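Local coordinates for periplasmic binding protein component of an ABC type zinc uptake transporter (Synechocystis sp., PDB 2OV3) that binds zinc and probably delivers it in the periplasm to an ABC-type uptake transporter, at residues Met3-Ser8 with Asp22-Ser27. Residues are numbered along the deposited sequence; the frame is centred on the assembly and turned at random.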
# COMPACT_ATOMS: atom_id res chain seq x y z
N MET A 3 -18.61 12.64 10.92
CA MET A 3 -18.97 12.19 9.58
C MET A 3 -18.51 10.74 9.37
O MET A 3 -17.36 10.41 9.66
CB MET A 3 -18.28 13.13 8.58
CG MET A 3 -18.84 13.13 7.18
SD MET A 3 -18.25 14.60 6.27
CE MET A 3 -19.69 15.65 6.40
N ASP A 4 -19.40 9.88 8.87
CA ASP A 4 -19.04 8.47 8.65
C ASP A 4 -18.44 8.19 7.28
O ASP A 4 -19.15 8.18 6.27
CB ASP A 4 -20.25 7.55 8.86
CG ASP A 4 -20.67 7.45 10.32
OD1 ASP A 4 -19.81 7.23 11.18
OD2 ASP A 4 -21.88 7.58 10.60
N ILE A 5 -17.14 7.97 7.25
CA ILE A 5 -16.48 7.68 5.99
C ILE A 5 -15.99 6.24 6.05
O ILE A 5 -15.57 5.76 7.09
CB ILE A 5 -15.29 8.64 5.75
CG1 ILE A 5 -15.82 10.07 5.54
CG2 ILE A 5 -14.48 8.19 4.54
CD1 ILE A 5 -16.31 10.74 6.79
N THR A 6 -16.06 5.54 4.93
CA THR A 6 -15.58 4.17 4.94
C THR A 6 -14.36 4.11 4.01
O THR A 6 -14.27 4.87 3.04
CB THR A 6 -16.70 3.20 4.47
OG1 THR A 6 -17.78 3.23 5.42
CG2 THR A 6 -16.17 1.77 4.38
N VAL A 7 -13.39 3.25 4.33
CA VAL A 7 -12.19 3.08 3.50
C VAL A 7 -11.95 1.60 3.22
O VAL A 7 -12.43 0.74 3.96
CB VAL A 7 -10.89 3.62 4.18
CG1 VAL A 7 -11.02 5.10 4.50
CG2 VAL A 7 -10.55 2.80 5.42
N SER A 8 -11.20 1.31 2.17
CA SER A 8 -10.92 -0.07 1.80
C SER A 8 -9.89 -0.78 2.69
O SER A 8 -10.05 -1.95 2.99
CB SER A 8 -10.44 -0.17 0.34
OG SER A 8 -11.39 0.34 -0.55
N ASP A 22 -11.23 14.16 14.90
CA ASP A 22 -12.48 13.72 15.55
C ASP A 22 -13.71 14.11 14.75
O ASP A 22 -14.84 13.97 15.22
CB ASP A 22 -12.56 14.28 16.98
CG ASP A 22 -12.51 15.81 17.03
OD1 ASP A 22 -12.25 16.36 18.13
OD2 ASP A 22 -12.72 16.46 15.99
N LEU A 23 -13.48 14.61 13.53
CA LEU A 23 -14.58 15.02 12.65
C LEU A 23 -15.02 13.87 11.75
O LEU A 23 -15.99 13.98 10.99
CB LEU A 23 -14.16 16.20 11.77
CG LEU A 23 -13.70 17.46 12.49
CD1 LEU A 23 -13.43 18.54 11.44
CD2 LEU A 23 -14.77 17.93 13.47
N VAL A 24 -14.29 12.77 11.82
CA VAL A 24 -14.62 11.60 11.03
C VAL A 24 -14.60 10.36 11.89
O VAL A 24 -13.91 10.30 12.90
CB VAL A 24 -13.63 11.39 9.83
CG1 VAL A 24 -13.49 12.67 9.01
CG2 VAL A 24 -12.26 10.93 10.34
N ARG A 25 -15.39 9.38 11.46
CA ARG A 25 -15.48 8.08 12.11
C ARG A 25 -15.24 7.14 10.93
O ARG A 25 -16.13 6.91 10.11
CB ARG A 25 -16.87 7.85 12.71
CG ARG A 25 -16.98 6.55 13.51
CD ARG A 25 -18.28 6.47 14.31
NE ARG A 25 -18.49 7.67 15.12
CZ ARG A 25 -19.45 7.81 16.02
NH1 ARG A 25 -20.31 6.82 16.25
NH2 ARG A 25 -19.56 8.95 16.69
N VAL A 26 -14.01 6.63 10.84
CA VAL A 26 -13.60 5.76 9.75
C VAL A 26 -13.93 4.28 9.94
O VAL A 26 -13.78 3.74 11.03
CB VAL A 26 -12.06 5.85 9.51
CG1 VAL A 26 -11.67 5.02 8.29
CG2 VAL A 26 -11.63 7.31 9.32
N SER A 27 -14.38 3.63 8.87
CA SER A 27 -14.64 2.19 8.90
C SER A 27 -13.77 1.59 7.79
O SER A 27 -13.63 2.18 6.70
CB SER A 27 -16.12 1.89 8.66
OG SER A 27 -16.90 2.23 9.80
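With CG anti to the backbone N (chi1 -175°), Arg25 runs its aliphatic chain alongside Asp4, whose own CG sits anti to the carbonyl carbon (chi1 -71°), so the two side chains lie next to each other on one face of a parallel strand pair. Asp4 OD1 rests 3.4 Å from Arg25 CB and nearly as close to CG and CD. NE is 4.2 Å from that oxygen, which stands well out of the guanidinium plane, so no N-H points at it.

On the other face, Ile5 CD1 meets Val24 CG1 at 4.1 Å, and Val7 CG1 and CG2 both lie 3.8 Å from Val26 CG1. Helix 10-20, which links the two strands as a beta-alpha-beta unit, covers Val7 and Val26 there; 24-28 is the edge strand of the sheet, and strand 54-57 flanks 3-7 on its other side.

Between the faces the backbones zip together. Met3 N donates to Leu23 O and Ile5 N to Arg25 O, while Met3 O takes Arg25 N at 2.9 Å and Ile5 O takes Ser27 N at 3.0 Å. The ladder ends with Val7 N on Ser27 O, at a short 2.6 Å.

Five backbone bonds therefore fix the register, a few apolar contacts pack the helix-covered face, and Asp4 and Arg25 probably add only a loose electrostatic attraction on the more open one.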